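Local coordinates for protein formylmethanofuran--tetrahydromethanopterin formyltransferase (Methanosarcina barkeri, PDB 1M5S) that catalyses the reversible transfer of a formyl group from formylmethanofuran to tetrahydromethanopterin, a step of methanogenesis from carbon dioxide, at residues A159-G164 and E255-A260; N165-G170 and E222-S227; L177-A182 and V269-V274; V184-E189 and M261-K266. All coordinates share one frame; numbering follows the deposited sequence.

Interaction 1: A159-G164 and E255-A260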
loop_
_atom_site.group_PDB
_atom_site.type_symbol
_atom_site.label_atom_id
_atom_site.label_comp_id
_atom_site.label_asym_id
_atom_site.label_seq_id
_atom_site.Cartn_x
_atom_site.Cartn_y
_atom_site.Cartn_z
ATOM N N ALA A 159 -3.045 33.584 2.274
ATOM C CA ALA A 159 -2.802 33.670 3.711
ATOM C C ALA A 159 -3.703 32.648 4.398
ATOM O O ALA A 159 -4.938 32.756 4.352
ATOM C CB ALA A 159 -3.118 35.084 4.217
ATOM N N GLY A 160 -3.084 31.578 4.884
ATOM C CA GLY A 160 -3.837 30.500 5.490
ATOM C C GLY A 160 -3.563 30.380 6.969
ATOM O O GLY A 160 -3.102 31.326 7.610
ATOM N N ILE A 161 -3.774 29.179 7.494
ATOM C CA ILE A 161 -3.757 28.942 8.928
ATOM C C ILE A 161 -2.982 27.665 9.219
ATOM O O ILE A 161 -3.262 26.624 8.646
ATOM C CB ILE A 161 -5.194 28.785 9.472
ATOM C CG1 ILE A 161 -6.082 29.931 8.978
ATOM C CG2 ILE A 161 -5.177 28.746 10.987
ATOM C CD1 ILE A 161 -7.552 29.710 9.210
ATOM N N ALA A 162 -1.975 27.765 10.075
ATOM C CA ALA A 162 -1.215 26.602 10.508
ATOM C C ALA A 162 -1.397 26.382 12.010
ATOM O O ALA A 162 -1.538 27.342 12.764
ATOM C CB ALA A 162 0.252 26.797 10.188
ATOM N N GLY A 163 -1.472 25.121 12.431
ATOM C CA GLY A 163 -1.433 24.825 13.852
ATOM C C GLY A 163 -2.761 24.511 14.518
ATOM O O GLY A 163 -2.804 24.376 15.741
ATOM N N GLY A 164 -3.844 24.423 13.745
ATOM C CA GLY A 164 -5.058 23.794 14.259
ATOM C C GLY A 164 -4.763 22.365 14.712
ATOM O O GLY A 164 -3.879 21.713 14.152
ATOM N N GLU A 255 -12.995 27.573 8.322
ATOM C CA GLU A 255 -14.067 26.592 8.152
ATOM C C GLU A 255 -13.521 25.197 7.849
ATOM O O GLU A 255 -14.072 24.193 8.306
ATOM C CB GLU A 255 -15.016 27.029 7.030
ATOM C CG GLU A 255 -15.653 28.403 7.249
ATOM C CD GLU A 255 -14.907 29.531 6.529
ATOM O OE1 GLU A 255 -13.855 29.993 7.032
ATOM O OE2 GLU A 255 -15.388 29.973 5.462
ATOM N N SER A 256 -12.419 25.151 7.102
ATOM C CA SER A 256 -11.813 23.898 6.676
ATOM C C SER A 256 -11.063 23.256 7.828
ATOM O O SER A 256 -11.120 22.040 8.007
ATOM C CB SER A 256 -10.858 24.136 5.505
ATOM O OG SER A 256 -11.571 24.558 4.356
ATOM N N ILE A 257 -10.369 24.078 8.613
ATOM C CA ILE A 257 -9.707 23.597 9.813
ATOM C C ILE A 257 -10.731 23.003 10.773
ATOM O O ILE A 257 -10.520 21.925 11.325
ATOM C CB ILE A 257 -8.959 24.724 10.532
ATOM C CG1 ILE A 257 -8.004 25.421 9.561
ATOM C CG2 ILE A 257 -8.219 24.162 11.738
ATOM C CD1 ILE A 257 -6.568 25.023 9.710
ATOM N N LYS A 258 -11.872 23.673 10.914
ATOM C CA LYS A 258 -12.921 23.203 11.813
ATOM C C LYS A 258 -13.530 21.899 11.328
ATOM O O LYS A 258 -13.745 20.978 12.114
ATOM C CB LYS A 258 -14.016 24.261 11.965
ATOM C CG LYS A 258 -13.612 25.403 12.879
ATOM C CD LYS A 258 -14.576 26.579 12.811
ATOM C CE LYS A 258 -13.983 27.785 13.539
ATOM N NZ LYS A 258 -14.944 28.914 13.664
ATOM N N ALA A 259 -13.794 21.821 10.029
ATOM C CA ALA A 259 -14.313 20.600 9.428
ATOM C C ALA A 259 -13.369 19.428 9.698
ATOM O O ALA A 259 -13.820 18.320 9.996
ATOM C CB ALA A 259 -14.506 20.793 7.927
ATOM N N ALA A 260 -12.067 19.706 9.663
ATOM C CA ALA A 260 -11.040 18.684 9.852
ATOM C C ALA A 260 -10.922 18.267 11.316
ATOM O O ALA A 260 -10.822 17.082 11.617
ATOM C CB ALA A 260 -9.692 19.187 9.333
#
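The flat group that is touched is the peptide between Ile-161 and Ala-162: the CD1 methyl of Ile-257 approaches it from one side, well off the peptide plane, and stops 3.8 Å from Ile-161 O. The CB of Ile-161 leans to the same side of that plane, and it stands 4.0 Å from Ile-257 CD1. The same methyl therefore covers both the oxygen and the root of the isoleucine side chain, and the two side chains cross obliquely. All of this is van der Waals contact, between apolar side chains and the strand backbone.

Ile-257 uses two branches. Its CG2, anti to the backbone N (chi1 of -54° for CG1), reaches along the strand to lie 4.1 Å from Gly-164 CA. Its CG1 arm carries CD1 to Ile-161 through a second torsion of -102°, far from a staggered value, which suggests that the methyl is turned to fit its surroundings. Gly-164 leaves room for the other branch: a beta carbon there would fall only 2.5 Å from Ile-257 CG2, a clash.

Two aromatic residues of strand 289-292 also touch these isoleucines: Phe-291 meets both, Tyr-289 meets Ile-161. The strand itself is tied by backbone hydrogen bonds between Ile-161 and Gly-251 and between Gly-164 and Ile-249, both of strand 243-251. Here an isoleucine lies against a strand glycine; helix 254-268 packed on strand 147-170 is the helix-on-sheet layering of an alpha/beta sandwich.

Interaction 2: N165-G170 and E222-S227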
loop_
_atom_site.group_PDB
_atom_site.type_symbol
_atom_site.label_atom_id
_atom_site.label_comp_id
_atom_site.label_asym_id
_atom_site.label_seq_id
_atom_site.Cartn_x
_atom_site.Cartn_y
_atom_site.Cartn_z
ATOM N N ASN A 165 -5.386 21.907 15.791
ATOM C CA ASN A 165 -5.005 20.616 16.353
ATOM C C ASN A 165 -5.999 20.077 17.369
ATOM O O ASN A 165 -6.901 20.791 17.809
ATOM C CB ASN A 165 -3.608 20.709 16.994
ATOM C CG ASN A 165 -3.616 21.445 18.321
ATOM O OD1 ASN A 165 -3.875 20.857 19.367
ATOM N ND2 ASN A 165 -3.318 22.736 18.284
ATOM N N PHE A 166 -5.878 18.785 17.665
ATOM C CA PHE A 166 -6.469 18.205 18.865
ATOM C C PHE A 166 -5.596 17.063 19.388
ATOM O O PHE A 166 -4.725 16.558 18.672
ATOM C CB PHE A 166 -7.904 17.728 18.590
ATOM C CG PHE A 166 -8.004 16.659 17.533
ATOM C CD1 PHE A 166 -7.930 15.308 17.879
ATOM C CD2 PHE A 166 -8.178 16.999 16.193
ATOM C CE1 PHE A 166 -8.025 14.316 16.903
ATOM C CE2 PHE A 166 -8.271 16.012 15.212
ATOM C CZ PHE A 166 -8.193 14.667 15.571
ATOM N N PHE A 167 -5.708 16.804 20.687
ATOM C CA PHE A 167 -4.941 15.755 21.357
ATOM C C PHE A 167 -5.826 14.523 21.558
ATOM O O PHE A 167 -7.036 14.646 21.753
ATOM C CB PHE A 167 -4.455 16.247 22.725
ATOM C CG PHE A 167 -3.281 17.191 22.667
ATOM C CD1 PHE A 167 -3.170 18.139 21.663
ATOM C CD2 PHE A 167 -2.294 17.143 23.646
ATOM C CE1 PHE A 167 -2.095 19.025 21.636
ATOM C CE2 PHE A 167 -1.218 18.023 23.624
ATOM C CZ PHE A 167 -1.121 18.964 22.617
ATOM N N ILE A 168 -5.220 13.342 21.492
ATOM C CA ILE A 168 -5.924 12.082 21.727
ATOM C C ILE A 168 -5.219 11.346 22.850
ATOM O O ILE A 168 -4.054 10.955 22.711
ATOM C CB ILE A 168 -5.919 11.152 20.479
ATOM C CG1 ILE A 168 -6.503 11.867 19.263
ATOM C CG2 ILE A 168 -6.744 9.891 20.750
ATOM C CD1 ILE A 168 -6.213 11.139 17.964
ATOM N N PHE A 169 -5.919 11.197 23.972
ATOM C CA PHE A 169 -5.421 10.449 25.128
ATOM C C PHE A 169 -5.927 9.006 25.030
ATOM O O PHE A 169 -7.127 8.777 24.881
ATOM C CB PHE A 169 -5.944 11.070 26.432
ATOM C CG PHE A 169 -5.413 12.446 26.719
ATOM C CD1 PHE A 169 -5.653 13.502 25.842
ATOM C CD2 PHE A 169 -4.718 12.700 27.895
ATOM C CE1 PHE A 169 -5.212 14.787 26.132
ATOM C CE2 PHE A 169 -4.272 13.981 28.197
ATOM C CZ PHE A 169 -4.521 15.026 27.315
ATOM N N GLY A 170 -5.025 8.037 25.126
ATOM C CA GLY A 170 -5.453 6.653 25.052
ATOM C C GLY A 170 -4.955 5.824 26.218
ATOM O O GLY A 170 -3.937 6.159 26.832
ATOM N N GLU A 222 6.635 18.391 29.390
ATOM C CA GLU A 222 6.668 17.270 30.331
ATOM C C GLU A 222 5.308 16.981 30.976
ATOM O O GLU A 222 5.115 15.921 31.571
ATOM C CB GLU A 222 7.721 17.526 31.421
ATOM C CG GLU A 222 7.405 18.694 32.366
ATOM C CD GLU A 222 7.637 20.061 31.738
ATOM O OE1 GLU A 222 8.444 20.155 30.787
ATOM O OE2 GLU A 222 7.015 21.045 32.198
ATOM N N ARG A 223 4.367 17.912 30.830
ATOM C CA ARG A 223 3.034 17.768 31.413
ATOM C C ARG A 223 2.162 16.801 30.627
ATOM O O ARG A 223 1.091 16.416 31.095
ATOM C CB ARG A 223 2.321 19.122 31.487
ATOM C CG ARG A 223 3.039 20.179 32.309
ATOM C CD ARG A 223 2.225 21.466 32.368
ATOM N NE ARG A 223 1.256 21.453 33.464
ATOM C CZ ARG A 223 -0.016 21.830 33.359
ATOM N NH1 ARG A 223 -0.805 21.797 34.427
ATOM N NH2 ARG A 223 -0.510 22.219 32.187
ATOM N N PHE A 224 2.571 16.491 29.397
ATOM C CA PHE A 224 1.842 15.544 28.553
ATOM C C PHE A 224 2.687 14.330 28.192
ATOM O O PHE A 224 2.400 13.641 27.217
ATOM C CB PHE A 224 1.363 16.224 27.269
ATOM C CG PHE A 224 0.306 17.263 27.487
ATOM C CD1 PHE A 224 0.648 18.604 27.606
ATOM C CD2 PHE A 224 -1.035 16.910 27.508
ATOM C CE1 PHE A 224 -0.332 19.580 27.735
ATOM C CE2 PHE A 224 -2.024 17.875 27.635
ATOM C CZ PHE A 224 -1.671 19.214 27.749
ATOM N N CYS A 225 3.728 14.082 28.980
ATOM C CA CYS A 225 4.580 12.909 28.802
ATOM C C CYS A 225 4.206 11.798 29.787
ATOM O O CYS A 225 4.562 11.859 30.965
ATOM C CB CYS A 225 6.052 13.291 28.990
ATOM S SG CYS A 225 6.662 14.496 27.797
ATOM N N PRO A 226 3.510 10.749 29.305
ATOM C CA PRO A 226 2.962 9.700 30.172
ATOM C C PRO A 226 4.020 8.879 30.909
ATOM O O PRO A 226 3.816 8.495 32.060
ATOM C CB PRO A 226 2.135 8.838 29.209
ATOM C CG PRO A 226 1.784 9.762 28.109
ATOM C CD PRO A 226 3.020 10.594 27.925
ATOM N N SER A 227 5.158 8.646 30.260
ATOM C CA SER A 227 6.214 7.819 30.838
ATOM C C SER A 227 6.881 8.452 32.072
ATOM O O SER A 227 7.654 7.792 32.765
ATOM C CB SER A 227 7.276 7.500 29.778
ATOM O OG SER A 227 8.044 8.648 29.448
#
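Phe-167 and Phe-224 form a T-shaped (edge-to-face) aromatic pair, which joins the end of strand 147-170 to the loop carrying residues 222-227. The edge belongs to Phe-167 and the face to Phe-224: Phe-167 CE2 stands 4.0 Å above the Phe-224 ring, over its centre. The centroids are 5.2 Å apart and the planes meet at 62°, so the T is somewhat inclined. Phe-167 CE2 comes as close as 4.0 Å to Phe-224 CD2, and CD2 of Phe-167 follows along the same face.

Phe-169, two residues further along the strand, completes a three-ring cluster. It touches the rim of Phe-224, its CZ lying close to the plane of that ring. The loop phenylalanine is thus met on one face and at one edge by different rings of the strand. In each of the three residues CG is anti to the carbonyl carbon and beside the backbone N (chi1 -76° in Phe-167, -68° in Phe-224), which, with CB already toward the other segment in Phe-167 and Phe-224, brings the rings together.

Were Phe-167 cut back to an alanine, that face of Phe-224 would probably lose its edge partner, leaving the ring with Phe-169 at its rim and freer to tilt.

Met-145 of a second subunit packs on both Phe-167 and Phe-224, so the cluster also lies at a subunit interface. Phe-169 has another partner in its own chain, Lys-276, through a cation-pi interaction. The closest approach of Phe-169 to the loop is by the para carbon, Phe-169 CZ being 3.8 Å from Phe-224 CE2.

Interaction 3: L177-A182 and V269-V274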
loop_
_atom_site.group_PDB
_atom_site.type_symbol
_atom_site.label_atom_id
_atom_site.label_comp_id
_atom_site.label_asym_id
_atom_site.label_seq_id
_atom_site.Cartn_x
_atom_site.Cartn_y
_atom_site.Cartn_z
ATOM N N LEU A 177 -2.681 5.788 18.918
ATOM C CA LEU A 177 -2.157 5.850 17.557
ATOM C C LEU A 177 -3.206 5.463 16.516
ATOM O O LEU A 177 -3.294 6.083 15.460
ATOM C CB LEU A 177 -0.928 4.950 17.407
ATOM C CG LEU A 177 -0.232 4.995 16.038
ATOM C CD1 LEU A 177 -0.031 6.447 15.589
ATOM C CD2 LEU A 177 1.095 4.270 16.121
ATOM N N THR A 178 -3.979 4.418 16.804
ATOM C CA THR A 178 -5.009 3.949 15.877
ATOM C C THR A 178 -6.087 5.015 15.715
ATOM O O THR A 178 -6.567 5.263 14.606
ATOM C CB THR A 178 -5.646 2.643 16.375
ATOM O OG1 THR A 178 -4.625 1.643 16.480
ATOM C CG2 THR A 178 -6.724 2.160 15.413
ATOM N N ALA A 179 -6.381 5.704 16.815
ATOM C CA ALA A 179 -7.320 6.817 16.808
ATOM C C ALA A 179 -6.795 7.966 15.941
ATOM O O ALA A 179 -7.522 8.490 15.096
ATOM C CB ALA A 179 -7.576 7.288 18.242
ATOM N N ALA A 180 -5.496 8.236 16.049
ATOM C CA ALA A 180 -4.835 9.253 15.237
ATOM C C ALA A 180 -4.840 8.852 13.767
ATOM O O ALA A 180 -5.164 9.656 12.890
ATOM C CB ALA A 180 -3.408 9.457 15.716
ATOM N N GLU A 181 -4.562 7.579 13.513
ATOM C CA GLU A 181 -4.546 7.052 12.149
ATOM C C GLU A 181 -5.910 7.215 11.482
ATOM O O GLU A 181 -5.993 7.690 10.346
ATOM C CB GLU A 181 -4.140 5.576 12.164
ATOM C CG GLU A 181 -4.113 4.916 10.803
ATOM C CD GLU A 181 -3.747 3.449 10.862
ATOM O OE1 GLU A 181 -3.194 2.999 11.893
ATOM O OE2 GLU A 181 -3.984 2.749 9.853
ATOM N N ALA A 182 -6.971 6.857 12.207
ATOM C CA ALA A 182 -8.339 6.998 11.706
ATOM C C ALA A 182 -8.674 8.463 11.444
ATOM O O ALA A 182 -9.258 8.792 10.410
ATOM C CB ALA A 182 -9.328 6.412 12.695
ATOM N N VAL A 269 -12.738 9.068 18.369
ATOM C CA VAL A 269 -13.473 8.515 19.511
ATOM C C VAL A 269 -14.207 7.206 19.209
ATOM O O VAL A 269 -14.875 6.659 20.085
ATOM C CB VAL A 269 -14.500 9.529 20.113
ATOM C CG1 VAL A 269 -13.801 10.819 20.503
ATOM C CG2 VAL A 269 -15.641 9.782 19.132
ATOM N N THR A 270 -14.091 6.706 17.982
ATOM C CA THR A 270 -14.670 5.405 17.650
ATOM C C THR A 270 -13.760 4.249 18.056
ATOM O O THR A 270 -14.193 3.100 18.079
ATOM C CB THR A 270 -15.006 5.285 16.139
ATOM O OG1 THR A 270 -13.807 5.380 15.357
ATOM C CG2 THR A 270 -15.959 6.382 15.718
ATOM N N VAL A 271 -12.510 4.569 18.400
ATOM C CA VAL A 271 -11.520 3.572 18.815
ATOM C C VAL A 271 -11.628 3.300 20.317
ATOM O O VAL A 271 -11.440 4.202 21.131
ATOM C CB VAL A 271 -10.067 4.048 18.494
ATOM C CG1 VAL A 271 -9.036 3.042 19.033
ATOM C CG2 VAL A 271 -9.891 4.237 16.983
ATOM N N PRO A 272 -11.915 2.042 20.702
ATOM C CA PRO A 272 -12.094 1.716 22.124
ATOM C C PRO A 272 -10.825 1.950 22.938
ATOM O O PRO A 272 -9.722 1.619 22.495
ATOM C CB PRO A 272 -12.496 0.236 22.107
ATOM C CG PRO A 272 -11.986 -0.281 20.782
ATOM C CD PRO A 272 -12.168 0.872 19.840
ATOM N N GLY A 273 -10.981 2.609 24.081
ATOM C CA GLY A 273 -9.855 2.841 24.967
ATOM C C GLY A 273 -9.417 4.292 24.972
ATOM O O GLY A 273 -8.592 4.690 25.795
ATOM N N VAL A 274 -9.888 5.056 23.990
ATOM C CA VAL A 274 -9.630 6.490 23.956
ATOM C C VAL A 274 -10.319 7.111 25.166
ATOM O O VAL A 274 -11.453 6.759 25.480
ATOM C CB VAL A 274 -10.168 7.127 22.663
ATOM C CG1 VAL A 274 -10.056 8.644 22.739
ATOM C CG2 VAL A 274 -9.395 6.595 21.463
#
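Val-271, the first residue of a type II beta turn, sets one methyl against Ala-179 of helix 173-187. The turn, Val-271 to Val-274, ends the loop between helix 254-268 and strand 274-278 and presents its two end valines to helix 173-187. Packing is tight at Ala-179, where Val-271 CG2 lies 3.6 Å from the alanine CA. That methyl is held beside the backbone N of Val-271 because CG1 takes the position anti to it (chi1 176°), and it also reaches the Thr-178 CG2 methyl at 4.1 Å. Thr-178 OG1 is turned elsewhere, to a hydrogen bond with Met-174 O one helical turn back.

The outer part of the turn is looser. Pro-272 is exposed and Gly-273 partly so, both bulging away from the helix, with Gly-273 at positive phi (108°) as the third position of a type II turn requires. The closing bond, Val-274 N to Val-271 O, is weak at 3.4 Å. Other subunits approach as well: Met-174 of a fourth subunit packs on Thr-178 and Val-271. On the inner side Ala-179 is met by the turn's other end, its CB 3.8 Å from Val-274 CG2.

Interaction 4: V184-E189 and M261-K266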
loop_
_atom_site.group_PDB
_atom_site.type_symbol
_atom_site.label_atom_id
_atom_site.label_comp_id
_atom_site.label_asym_id
_atom_site.label_seq_id
_atom_site.Cartn_x
_atom_site.Cartn_y
_atom_site.Cartn_z
ATOM N N VAL A 184 -6.484 10.930 10.768
ATOM C CA VAL A 184 -5.694 11.371 9.621
ATOM C C VAL A 184 -6.263 10.885 8.279
ATOM O O VAL A 184 -6.296 11.645 7.306
ATOM C CB VAL A 184 -4.229 10.922 9.774
ATOM C CG1 VAL A 184 -3.458 11.102 8.462
ATOM C CG2 VAL A 184 -3.580 11.735 10.874
ATOM N N ASP A 185 -6.748 9.644 8.238
ATOM C CA ASP A 185 -7.378 9.106 7.033
ATOM C C ASP A 185 -8.639 9.894 6.704
ATOM O O ASP A 185 -8.969 10.091 5.538
ATOM C CB ASP A 185 -7.746 7.629 7.221
ATOM C CG ASP A 185 -6.542 6.703 7.145
ATOM O OD1 ASP A 185 -5.518 7.062 6.524
ATOM O OD2 ASP A 185 -6.626 5.586 7.689
ATOM N N THR A 186 -9.365 10.298 7.742
ATOM C CA THR A 186 -10.598 11.064 7.575
ATOM C C THR A 186 -10.299 12.465 7.049
ATOM O O THR A 186 -10.934 12.935 6.109
ATOM C CB THR A 186 -11.346 11.191 8.907
ATOM O OG1 THR A 186 -11.469 9.894 9.495
ATOM C CG2 THR A 186 -12.732 11.768 8.693
ATOM N N ILE A 187 -9.300 13.106 7.643
ATOM C CA ILE A 187 -8.900 14.444 7.239
ATOM C C ILE A 187 -8.354 14.466 5.807
ATOM O O ILE A 187 -8.604 15.416 5.070
ATOM C CB ILE A 187 -7.864 15.024 8.231
ATOM C CG1 ILE A 187 -8.524 15.187 9.606
ATOM C CG2 ILE A 187 -7.336 16.368 7.733
ATOM C CD1 ILE A 187 -7.565 15.519 10.719
ATOM N N ALA A 188 -7.761 13.356 5.364
ATOM C CA ALA A 188 -7.224 13.285 4.006
ATOM C C ALA A 188 -8.325 13.129 2.945
ATOM O O ALA A 188 -8.052 13.202 1.747
ATOM C CB ALA A 188 -6.203 12.158 3.895
ATOM N N GLU A 189 -9.567 12.947 3.389
ATOM C CA GLU A 189 -10.713 12.979 2.474
ATOM C C GLU A 189 -11.209 14.409 2.271
ATOM O O GLU A 189 -12.012 14.670 1.378
ATOM C CB GLU A 189 -11.881 12.150 3.011
ATOM C CG GLU A 189 -11.602 10.686 3.315
ATOM C CD GLU A 189 -12.756 10.018 4.081
ATOM O OE1 GLU A 189 -13.694 10.726 4.528
ATOM O OE2 GLU A 189 -12.720 8.781 4.257
ATOM N N MET A 261 -10.922 19.242 12.221
ATOM C CA MET A 261 -10.883 18.965 13.656
ATOM C C MET A 261 -12.102 18.162 14.099
ATOM O O MET A 261 -11.975 17.162 14.806
ATOM C CB MET A 261 -10.815 20.274 14.445
ATOM C CG MET A 261 -9.517 21.038 14.241
ATOM S SD MET A 261 -9.445 22.609 15.135
ATOM C CE MET A 261 -9.292 22.051 16.803
ATOM N N LYS A 262 -13.271 18.548 13.597
ATOM C CA LYS A 262 -14.509 17.873 13.948
ATOM C C LYS A 262 -14.532 16.426 13.425
ATOM O O LYS A 262 -14.795 15.494 14.188
ATOM C CB LYS A 262 -15.705 18.659 13.400
ATOM C CG LYS A 262 -17.067 18.055 13.717
ATOM C CD LYS A 262 -18.179 18.909 13.158
ATOM C CE LYS A 262 -19.527 18.265 13.380
ATOM N NZ LYS A 262 -20.630 19.157 12.938
ATOM N N ALA A 263 -14.243 16.249 12.135
ATOM C CA ALA A 263 -14.237 14.922 11.514
ATOM C C ALA A 263 -13.169 14.031 12.138
ATOM O O ALA A 263 -13.412 12.852 12.433
ATOM C CB ALA A 263 -14.004 15.044 10.013
ATOM N N GLY A 264 -12.016 14.632 12.419
ATOM C CA GLY A 264 -10.914 13.897 13.017
ATOM C C GLY A 264 -11.225 13.426 14.424
ATOM O O GLY A 264 -10.889 12.296 14.788
ATOM N N ILE A 265 -11.873 14.286 15.212
ATOM C CA ILE A 265 -12.250 13.946 16.578
ATOM C C ILE A 265 -13.325 12.865 16.571
ATOM O O ILE A 265 -13.233 11.895 17.317
ATOM C CB ILE A 265 -12.755 15.196 17.353
ATOM C CG1 ILE A 265 -11.560 16.056 17.779
ATOM C CG2 ILE A 265 -13.560 14.777 18.592
ATOM C CD1 ILE A 265 -11.933 17.443 18.241
ATOM N N LYS A 266 -14.287 12.985 15.658
ATOM C CA LYS A 266 -15.397 12.034 15.590
ATOM C C LYS A 266 -14.941 10.643 15.143
ATOM O O LYS A 266 -15.546 9.636 15.515
ATOM C CB LYS A 266 -16.489 12.555 14.649
ATOM C CG LYS A 266 -17.112 13.870 15.104
ATOM C CD LYS A 266 -18.618 13.773 15.195
ATOM C CE LYS A 266 -19.262 13.722 13.827
ATOM N NZ LYS A 266 -20.735 13.563 13.944
#
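Between segments 184-189 and 261-266 the backbones are nearest at Ile-187 and Gly-264, CA to CA 6.1 Å. This is packing of helix 173-187 on helix 254-268 within the alpha layer of the alpha/beta sandwich, and small residues of helix 254-268 allow the near approach. Gly-264 offers bare backbone: Ile-187 CG1 lies alongside it, 4.4 Å from Gly-264 CA, and a beta carbon on the glycine would be a tight fit against Ile-187 CD1. Ile-187 also packs on Ala-260 of helix 254-268 and on Ile-247 and Ile-249 of strand 243-251, so its side chain sits where the two helices and the strand meet.

One residue earlier, Thr-186 meets Ala-263 methyl to methyl. The hydroxyl and methyl branches of the threonine divide the work. With CG2 anti to the backbone N, the methyl points at the neighbouring helix, while OG1 (chi1 -50°) turns back along its own helix to hydrogen-bond with Ala-182 O. The polar branch is thereby satisfied inside helix 173-187 and the apolar one is left to face the partner. That CG2 also comes within 4.0 Å of the carbonyl oxygen of Ala-263.

The outer end of segment 184-189 belongs to the assembly as well as to this contact. Glu-189 OE1 hydrogen-bonds with Ser-61 OG of a third subunit, and Pro-62 of that subunit packs on Thr-186 and Glu-189. Between segments 184-189 and 261-266 the closest side-chain approach is Thr-186 CG2 to Ala-263 CB, 3.8 Å.

In the fold
All four contacts belong to the proximal lobe. Strand 147-170 supplies the first partner of interactions 1 and 2, and helix 173-187, next in the chain, that of interactions 3 and 4. Helix 254-268 then serves interactions 1 and 4, about 12 Å apart centre to centre, and the turn after it forms interaction 3, its centre about 11 Å from that of interaction 4. Interaction 2, its centre about 21 Å from that of interaction 1, takes its second partner, 222-227, from an earlier loop. Phe-166 packs on Gly-264 and Ile-265, and Ile-168 on Ala-179, joining strand and helices into one core; interactions 2, 3 and 4, but not interaction 1, also touch other subunits of the tetramer.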